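Local coordinates for PspGI restriction endonuclease (Pyrococcus sp. GI-H, PDB 3BM3), which probably cuts DNA at a specific sequence as a type II restriction endonuclease, and here forms a complex with substrate DNA that involves base flipping, at residues Q15-T20 / E65-Y70; K72-A77 / Q90-A95. The protein carries 2 engineered substitutions. One frame throughout, in Å; residues are numbered along the deposited sequence.

Contact 1 (Q15-T20 / E65-Y70); sequences QNIPPT and EIYKEY. With nucleotides of chain A.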
loop_
_atom_site.group_PDB
_atom_site.type_symbol
_atom_site.label_atom_id
_atom_site.label_comp_id
_atom_site.label_asym_id
_atom_site.label_seq_id
_atom_site.Cartn_x
_atom_site.Cartn_y
_atom_site.Cartn_z
ATOM N N GLN C 15 7.841 -0.311 -22.804
ATOM C CA GLN C 15 8.702 0.795 -23.284
ATOM C C GLN C 15 8.316 1.271 -24.674
ATOM O O GLN C 15 8.803 2.317 -25.125
ATOM C CB GLN C 15 10.161 0.426 -23.237
ATOM C CG GLN C 15 10.650 0.247 -21.842
ATOM C CD GLN C 15 12.062 -0.286 -21.782
ATOM O OE1 GLN C 15 12.558 -0.924 -22.714
ATOM N NE2 GLN C 15 12.696 -0.081 -20.646
ATOM N N ASN C 16 7.463 0.497 -25.339
ATOM C CA ASN C 16 6.850 0.870 -26.604
ATOM C C ASN C 16 5.558 1.665 -26.486
ATOM O O ASN C 16 5.021 2.148 -27.496
ATOM C CB ASN C 16 6.561 -0.379 -27.414
ATOM C CG ASN C 16 7.824 -0.990 -27.966
ATOM O OD1 ASN C 16 8.455 -0.405 -28.828
ATOM N ND2 ASN C 16 8.244 -2.105 -27.405
ATOM N N ILE C 17 5.056 1.795 -25.269
ATOM C CA ILE C 17 3.841 2.539 -25.023
ATOM C C ILE C 17 4.211 3.966 -24.650
ATOM O O ILE C 17 4.966 4.186 -23.705
ATOM C CB ILE C 17 2.964 1.940 -23.892
ATOM C CG1 ILE C 17 2.592 0.477 -24.199
ATOM C CG2 ILE C 17 1.745 2.824 -23.719
ATOM C CD1 ILE C 17 1.856 -0.208 -23.133
ATOM N N PRO C 18 3.681 4.946 -25.384
ATOM C CA PRO C 18 3.994 6.327 -25.086
ATOM C C PRO C 18 3.784 6.679 -23.616
ATOM O O PRO C 18 2.911 6.097 -22.965
ATOM C CB PRO C 18 3.005 7.082 -25.964
ATOM C CG PRO C 18 2.874 6.206 -27.160
ATOM C CD PRO C 18 2.845 4.828 -26.590
ATOM N N PRO C 19 4.619 7.569 -23.083
ATOM C CA PRO C 19 4.483 7.854 -21.648
ATOM C C PRO C 19 3.170 8.527 -21.292
ATOM O O PRO C 19 2.511 9.130 -22.133
ATOM C CB PRO C 19 5.647 8.777 -21.350
ATOM C CG PRO C 19 6.101 9.285 -22.656
ATOM C CD PRO C 19 5.732 8.304 -23.691
ATOM N N THR C 20 2.795 8.395 -20.035
ATOM C CA THR C 20 1.515 8.888 -19.568
ATOM C C THR C 20 1.328 10.373 -19.888
ATOM O O THR C 20 0.249 10.769 -20.294
ATOM C CB THR C 20 1.354 8.652 -18.055
ATOM O OG1 THR C 20 1.466 7.267 -17.804
ATOM C CG2 THR C 20 0.004 9.122 -17.553
ATOM N N GLU C 65 -8.379 4.894 -22.082
ATOM C CA GLU C 65 -8.767 4.342 -23.363
ATOM C C GLU C 65 -7.637 4.424 -24.403
ATOM O O GLU C 65 -7.375 3.454 -25.131
ATOM C CB GLU C 65 -10.042 5.029 -23.865
ATOM C CG GLU C 65 -10.306 4.893 -25.313
ATOM C CD GLU C 65 -11.156 6.055 -25.814
ATOM O OE1 GLU C 65 -12.053 6.492 -25.052
ATOM O OE2 GLU C 65 -10.882 6.531 -26.946
ATOM N N ILE C 66 -6.940 5.548 -24.466
ATOM C CA ILE C 66 -5.820 5.691 -25.368
ATOM C C ILE C 66 -4.718 4.715 -24.997
ATOM O O ILE C 66 -4.186 3.997 -25.866
ATOM C CB ILE C 66 -5.294 7.145 -25.384
ATOM C CG1 ILE C 66 -6.347 8.016 -26.074
ATOM C CG2 ILE C 66 -3.994 7.264 -26.137
ATOM C CD1 ILE C 66 -6.136 9.501 -25.857
ATOM N N TYR C 67 -4.385 4.696 -23.716
ATOM C CA TYR C 67 -3.408 3.743 -23.217
ATOM C C TYR C 67 -3.789 2.331 -23.708
ATOM O O TYR C 67 -2.968 1.586 -24.202
ATOM C CB TYR C 67 -3.378 3.762 -21.686
ATOM C CG TYR C 67 -2.609 2.581 -21.208
ATOM C CD1 TYR C 67 -1.228 2.616 -21.182
ATOM C CD2 TYR C 67 -3.269 1.394 -20.890
ATOM C CE1 TYR C 67 -0.521 1.480 -20.809
ATOM C CE2 TYR C 67 -2.599 0.290 -20.521
ATOM C CZ TYR C 67 -1.224 0.329 -20.494
ATOM O OH TYR C 67 -0.561 -0.801 -20.170
ATOM N N LYS C 68 -5.038 1.946 -23.523
ATOM C CA LYS C 68 -5.405 0.561 -23.870
ATOM C C LYS C 68 -5.262 0.273 -25.348
ATOM O O LYS C 68 -4.940 -0.843 -25.737
ATOM C CB LYS C 68 -6.802 0.239 -23.401
ATOM C CG LYS C 68 -6.860 0.112 -21.902
ATOM C CD LYS C 68 -8.172 -0.454 -21.420
ATOM C CE LYS C 68 -9.305 0.521 -21.601
ATOM N NZ LYS C 68 -10.523 0.075 -20.868
ATOM N N GLU C 69 -5.522 1.273 -26.181
ATOM C CA GLU C 69 -5.317 1.122 -27.608
ATOM C C GLU C 69 -3.859 0.880 -27.905
ATOM O O GLU C 69 -3.517 0.033 -28.724
ATOM C CB GLU C 69 -5.785 2.364 -28.363
ATOM C CG GLU C 69 -7.294 2.593 -28.302
ATOM C CD GLU C 69 -7.716 3.884 -29.013
ATOM O OE1 GLU C 69 -7.455 3.994 -30.229
ATOM O OE2 GLU C 69 -8.329 4.783 -28.367
ATOM N N TYR C 70 -2.991 1.629 -27.251
ATOM C CA TYR C 70 -1.554 1.412 -27.410
ATOM C C TYR C 70 -1.137 0.060 -26.854
ATOM O O TYR C 70 -0.364 -0.657 -27.468
ATOM C CB TYR C 70 -0.764 2.503 -26.728
ATOM C CG TYR C 70 -0.812 3.842 -27.427
ATOM C CD1 TYR C 70 -0.888 3.940 -28.815
ATOM C CD2 TYR C 70 -0.760 5.029 -26.702
ATOM C CE1 TYR C 70 -0.926 5.174 -29.440
ATOM C CE2 TYR C 70 -0.799 6.251 -27.323
ATOM C CZ TYR C 70 -0.856 6.322 -28.688
ATOM O OH TYR C 70 -0.884 7.532 -29.352
ATOM P P DA A 6 -5.804 1.667 -9.420
ATOM O OP1 DA A 6 -6.318 2.827 -8.639
ATOM O OP2 DA A 6 -6.760 0.632 -9.899
ATOM O "O5'" DA A 6 -5.003 2.280 -10.650
ATOM C "C5'" DA A 6 -4.600 1.450 -11.727
ATOM C "C4'" DA A 6 -5.683 1.438 -12.773
ATOM O "O4'" DA A 6 -5.732 2.700 -13.483
ATOM C "C3'" DA A 6 -5.513 0.357 -13.839
ATOM O "O3'" DA A 6 -6.742 -0.350 -13.943
ATOM C "C2'" DA A 6 -5.225 1.140 -15.108
ATOM C "C1'" DA A 6 -5.986 2.418 -14.845
ATOM N N9 DA A 6 -5.576 3.578 -15.636
ATOM C C8 DA A 6 -6.221 4.787 -15.678
ATOM N N7 DA A 6 -5.663 5.657 -16.481
ATOM C C5 DA A 6 -4.572 4.979 -17.002
ATOM C C6 DA A 6 -3.583 5.359 -17.922
ATOM N N6 DA A 6 -3.533 6.565 -18.496
ATOM N N1 DA A 6 -2.639 4.448 -18.240
ATOM C C2 DA A 6 -2.697 3.239 -17.664
ATOM N N3 DA A 6 -3.578 2.765 -16.785
ATOM C C4 DA A 6 -4.503 3.696 -16.491
#
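Two tyrosine rings of helix 52-80 receive the loop 15-20. P18 lies over one face of Y70. Its CD stands 4.0 Å from the centroid of the Y70 ring and 25° off the ring normal, a CH-pi contact, and the proline crosses the ring at about a right angle. One face of Y67 carries the adenine of DA6 of chain A, whose C2 sits 3.6 Å above the plane of the Y67 ring, displaced toward the rim. I17 joins the two tyrosines. Its CD1 comes obliquely to Y67 CE1 at 3.7 Å, and its CG2 rests 3.9 Å from Y70 CB. With CG1 anti to the carbonyl carbon (chi1 -57°), CD1 reaches Y67 alone, while CG2, anti to the backbone N, lies between Y67 and Y70. The loop packs beside a helix that touches the DNA, and a base on an aromatic ring is consistent with base flipping here. Replacing Y67 by an alanine would probably take the aromatic face from beside the adenine and leave I17 CD1 without its neighbour. The Y67 hydroxyl is hydrogen-bonded to E71, and that of Y70 to E26. R99 bonds to the backbone oxygens of I17 and P18.

Contact 2 (K72-A77 / Q90-A95); sequences KQVREA and QSFQQA. With nucleotides of chain B.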
loop_
_atom_site.group_PDB
_atom_site.type_symbol
_atom_site.label_atom_id
_atom_site.label_comp_id
_atom_site.label_asym_id
_atom_site.label_seq_id
_atom_site.Cartn_x
_atom_site.Cartn_y
_atom_site.Cartn_z
ATOM N N LYS C 72 -2.864 -2.568 -26.722
ATOM C CA LYS C 72 -3.342 -3.590 -27.660
ATOM C C LYS C 72 -2.380 -3.706 -28.822
ATOM O O LYS C 72 -2.012 -4.804 -29.247
ATOM C CB LYS C 72 -4.724 -3.216 -28.164
ATOM C CG LYS C 72 -5.308 -4.199 -29.136
ATOM C CD LYS C 72 -6.750 -3.830 -29.434
ATOM C CE LYS C 72 -7.324 -4.728 -30.494
ATOM N NZ LYS C 72 -7.233 -6.151 -30.072
ATOM N N GLN C 73 -1.921 -2.573 -29.339
ATOM C CA GLN C 73 -0.924 -2.619 -30.399
ATOM C C GLN C 73 0.333 -3.352 -29.975
ATOM O O GLN C 73 0.882 -4.178 -30.709
ATOM C CB GLN C 73 -0.534 -1.214 -30.825
ATOM C CG GLN C 73 -1.632 -0.482 -31.551
ATOM C CD GLN C 73 -1.173 0.848 -32.040
ATOM O OE1 GLN C 73 -0.032 0.991 -32.497
ATOM N NE2 GLN C 73 -2.026 1.839 -31.917
ATOM N N VAL C 74 0.803 -3.026 -28.781
ATOM C CA VAL C 74 2.010 -3.620 -28.250
ATOM C C VAL C 74 1.792 -5.111 -27.987
ATOM O O VAL C 74 2.622 -5.947 -28.335
ATOM C CB VAL C 74 2.456 -2.899 -26.986
ATOM C CG1 VAL C 74 3.602 -3.649 -26.323
ATOM C CG2 VAL C 74 2.896 -1.516 -27.324
ATOM N N ARG C 75 0.637 -5.452 -27.431
ATOM C CA ARG C 75 0.287 -6.839 -27.198
ATOM C C ARG C 75 0.360 -7.648 -28.484
ATOM O O ARG C 75 1.011 -8.712 -28.565
ATOM C CB ARG C 75 -1.128 -6.929 -26.624
ATOM C CG ARG C 75 -1.507 -8.374 -26.304
ATOM C CD ARG C 75 -2.909 -8.461 -25.753
ATOM N NE ARG C 75 -2.949 -7.971 -24.389
ATOM C CZ ARG C 75 -3.436 -6.799 -23.997
ATOM N NH1 ARG C 75 -3.972 -5.953 -24.869
ATOM N NH2 ARG C 75 -3.386 -6.475 -22.728
ATOM N N GLU C 76 -0.303 -7.138 -29.513
ATOM C CA GLU C 76 -0.313 -7.852 -30.782
ATOM C C GLU C 76 1.097 -8.068 -31.326
ATOM O O GLU C 76 1.424 -9.147 -31.832
ATOM C CB GLU C 76 -1.227 -7.134 -31.783
ATOM C CG GLU C 76 -2.682 -7.197 -31.349
ATOM C CD GLU C 76 -3.638 -6.480 -32.290
ATOM O OE1 GLU C 76 -3.187 -5.818 -33.264
ATOM O OE2 GLU C 76 -4.860 -6.562 -32.033
ATOM N N ALA C 77 1.954 -7.065 -31.207
ATOM C CA ALA C 77 3.312 -7.156 -31.723
ATOM C C ALA C 77 4.090 -8.204 -30.968
ATOM O O ALA C 77 4.803 -9.013 -31.589
ATOM C CB ALA C 77 4.020 -5.788 -31.645
ATOM N N GLN C 90 1.617 -9.456 -17.199
ATOM C CA GLN C 90 2.017 -8.984 -15.877
ATOM C C GLN C 90 2.594 -7.590 -16.056
ATOM O O GLN C 90 2.295 -6.669 -15.294
ATOM C CB GLN C 90 3.073 -9.902 -15.271
ATOM C CG GLN C 90 3.551 -9.379 -13.955
ATOM C CD GLN C 90 4.723 -10.125 -13.440
ATOM O OE1 GLN C 90 5.691 -10.304 -14.170
ATOM N NE2 GLN C 90 4.637 -10.593 -12.207
ATOM N N SER C 91 3.452 -7.453 -17.061
ATOM C CA SER C 91 4.082 -6.162 -17.362
ATOM C C SER C 91 3.055 -5.083 -17.636
ATOM O O SER C 91 3.163 -3.970 -17.122
ATOM C CB SER C 91 5.089 -6.269 -18.505
ATOM O OG SER C 91 6.247 -7.012 -18.120
ATOM N N PHE C 92 2.013 -5.421 -18.384
ATOM C CA PHE C 92 0.976 -4.472 -18.644
ATOM C C PHE C 92 0.217 -4.104 -17.369
ATOM O O PHE C 92 -0.066 -2.945 -17.179
ATOM C CB PHE C 92 -0.007 -5.008 -19.642
ATOM C CG PHE C 92 0.502 -5.092 -21.054
ATOM C CD1 PHE C 92 1.447 -4.212 -21.583
ATOM C CD2 PHE C 92 -0.024 -6.055 -21.888
ATOM C CE1 PHE C 92 1.832 -4.273 -22.922
ATOM C CE2 PHE C 92 0.388 -6.129 -23.193
ATOM C CZ PHE C 92 1.291 -5.244 -23.718
ATOM N N GLN C 93 -0.115 -5.086 -16.519
ATOM C CA GLN C 93 -0.810 -4.790 -15.261
ATOM C C GLN C 93 0.041 -3.842 -14.438
ATOM O O GLN C 93 -0.457 -2.893 -13.879
ATOM C CB GLN C 93 -1.180 -6.058 -14.464
ATOM C CG GLN C 93 -1.849 -5.761 -13.177
ATOM C CD GLN C 93 -3.145 -5.039 -13.408
ATOM O OE1 GLN C 93 -4.116 -5.665 -13.879
ATOM N NE2 GLN C 93 -3.164 -3.710 -13.162
ATOM N N GLN C 94 1.329 -4.135 -14.349
ATOM C CA GLN C 94 2.246 -3.302 -13.576
ATOM C C GLN C 94 2.331 -1.887 -14.152
ATOM O O GLN C 94 2.358 -0.903 -13.419
ATOM C CB GLN C 94 3.597 -3.998 -13.441
ATOM C CG GLN C 94 3.511 -5.296 -12.699
ATOM C CD GLN C 94 3.286 -5.156 -11.209
ATOM O OE1 GLN C 94 2.323 -4.514 -10.782
ATOM N NE2 GLN C 94 4.158 -5.743 -10.425
ATOM N N ALA C 95 2.358 -1.798 -15.477
ATOM C CA ALA C 95 2.254 -0.500 -16.172
ATOM C C ALA C 95 0.975 0.211 -15.829
ATOM O O ALA C 95 0.975 1.401 -15.567
ATOM C CB ALA C 95 2.393 -0.690 -17.686
ATOM P P DG B 9 8.850 -8.373 -10.192
ATOM O OP1 DG B 9 8.836 -9.858 -10.313
ATOM O OP2 DG B 9 9.965 -7.710 -9.475
ATOM O "O5'" DG B 9 8.777 -7.761 -11.655
ATOM C "C5'" DG B 9 7.726 -8.147 -12.528
ATOM C "C4'" DG B 9 7.155 -6.940 -13.232
ATOM O "O4'" DG B 9 6.513 -6.059 -12.271
ATOM C "C3'" DG B 9 8.176 -6.075 -13.963
ATOM O "O3'" DG B 9 7.525 -5.508 -15.091
ATOM C "C2'" DG B 9 8.500 -5.007 -12.931
ATOM C "C1'" DG B 9 7.140 -4.781 -12.291
ATOM N N9 DG B 9 7.185 -4.297 -10.913
ATOM C C8 DG B 9 8.025 -4.722 -9.916
ATOM N N7 DG B 9 7.798 -4.137 -8.770
ATOM C C5 DG B 9 6.752 -3.264 -9.030
ATOM C C6 DG B 9 6.073 -2.361 -8.171
ATOM O O6 DG B 9 6.261 -2.159 -6.965
ATOM N N1 DG B 9 5.082 -1.661 -8.848
ATOM C C2 DG B 9 4.776 -1.808 -10.180
ATOM N N2 DG B 9 3.781 -1.049 -10.646
ATOM N N3 DG B 9 5.404 -2.646 -10.991
ATOM C C4 DG B 9 6.371 -3.338 -10.353
ATOM P P DA B 10 8.358 -4.647 -16.155
ATOM O OP1 DA B 10 8.029 -5.202 -17.499
ATOM O OP2 DA B 10 9.766 -4.498 -15.749
ATOM O "O5'" DA B 10 7.623 -3.243 -16.075
ATOM C "C5'" DA B 10 6.219 -3.185 -16.255
ATOM C "C4'" DA B 10 5.705 -1.798 -15.968
ATOM O "O4'" DA B 10 5.825 -1.509 -14.560
ATOM C "C3'" DA B 10 6.454 -0.689 -16.694
ATOM O "O3'" DA B 10 5.515 0.281 -17.117
ATOM C "C2'" DA B 10 7.395 -0.136 -15.634
ATOM C "C1'" DA B 10 6.601 -0.334 -14.352
ATOM N N9 DA B 10 7.428 -0.583 -13.179
ATOM C C8 DA B 10 8.509 -1.423 -13.091
ATOM N N7 DA B 10 9.037 -1.483 -11.896
ATOM C C5 DA B 10 8.255 -0.616 -11.146
ATOM C C6 DA B 10 8.296 -0.249 -9.801
ATOM N N6 DA B 10 9.182 -0.747 -8.938
ATOM N N1 DA B 10 7.383 0.648 -9.366
ATOM C C2 DA B 10 6.483 1.123 -10.241
ATOM N N3 DA B 10 6.335 0.839 -11.536
ATOM C C4 DA B 10 7.267 -0.046 -11.927
ATOM P P DG B 8 4.591 -12.515 -8.749
ATOM O OP1 DG B 8 3.122 -12.500 -8.876
ATOM O OP2 DG B 8 5.404 -13.440 -9.586
ATOM O "O5'" DG B 8 5.135 -11.054 -9.045
ATOM C "C5'" DG B 8 4.637 -9.940 -8.326
ATOM C "C4'" DG B 8 5.330 -8.695 -8.816
ATOM O "O4'" DG B 8 4.819 -7.537 -8.110
ATOM C "C3'" DG B 8 6.835 -8.698 -8.558
ATOM O "O3'" DG B 8 7.457 -7.911 -9.566
ATOM C "C2'" DG B 8 6.929 -7.949 -7.241
ATOM C "C1'" DG B 8 5.922 -6.861 -7.536
ATOM N N9 DG B 8 5.438 -6.108 -6.386
ATOM C C8 DG B 8 5.855 -6.209 -5.081
ATOM N N7 DG B 8 5.260 -5.360 -4.290
ATOM C C5 DG B 8 4.398 -4.661 -5.124
ATOM C C6 DG B 8 3.510 -3.601 -4.842
ATOM O O6 DG B 8 3.320 -3.023 -3.763
ATOM N N1 DG B 8 2.808 -3.204 -5.976
ATOM C C2 DG B 8 2.959 -3.751 -7.231
ATOM N N2 DG B 8 2.191 -3.244 -8.195
ATOM N N3 DG B 8 3.802 -4.728 -7.508
ATOM C C4 DG B 8 4.484 -5.132 -6.417
#
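F92 of helix 85-115 reaches across to V74 and R75 of helix 52-80. V74 meets the ring at its edge, near the ring plane, with CG1 3.8 Å from F92 CZ. R75 takes the other part of the contact. F92 CE2 lies over one face of the guanidinium, 3.6 Å above the plane of the R75 guanidinium and offset toward its rim. The two planes are 69° apart, so the groups do not stack flat. R75 NH2 comes obliquely to F92 CD2 at 3.5 Å, while R75 CB lies against F92 CE2. The arginine leaves the helix with CG anti to the backbone N (chi1 -177°) and bends at chi3 to bring its head beside the ring. Two salt bridges hold that head in place: NE to E89 and NH2 to E71. They probably offset the buried charge and fix the rotation of the guanidinium.

The side of helix 85-115 turned from F92 faces the DNA. Q94 enters the minor groove. Its OE1 accepts a nearly straight bond from DG8 of chain B N2 at 2.9 Å, and its NE2 donates to DG8 of chain B N3 at 3.1 Å. The same NE2 also bonds to the sugar O4' of DG9 of chain B. The backbone oxygen of Q94 takes the N2 of that guanine at 3.1 Å. S91 OG donates to the phosphate oxygen OP1 of DA10 of chain B at 2.6 Å. Nearby, Q90 NE2 bonds to Q93 OE1 of the second subunit, and the reverse pair also forms. Here two consecutive helices pack together, and the second serves as a minor-groove recognition helix at the interface of a restriction-enzyme dimer.

Overall arrangement
Contacts 1 and 2 follow one another along helix 52-80, with centres about 9 Å apart. They touch directly. I17 CG1 of contact 1 packs on V74 CG2 of contact 2 at 3.7 Å, and the Y67 hydroxyl OH lies 3.9 Å from A95 CB. E71, between the segments 65-70 and 72-77, serves both as a shared acid. The DNA is met at both. Contact 1 bears an adenine of chain A, and contact 2 meets the chain B strand. Both lie well off the chain centre, about 19 and 24 Å from it, among the long helices rather than in the mixed sheet.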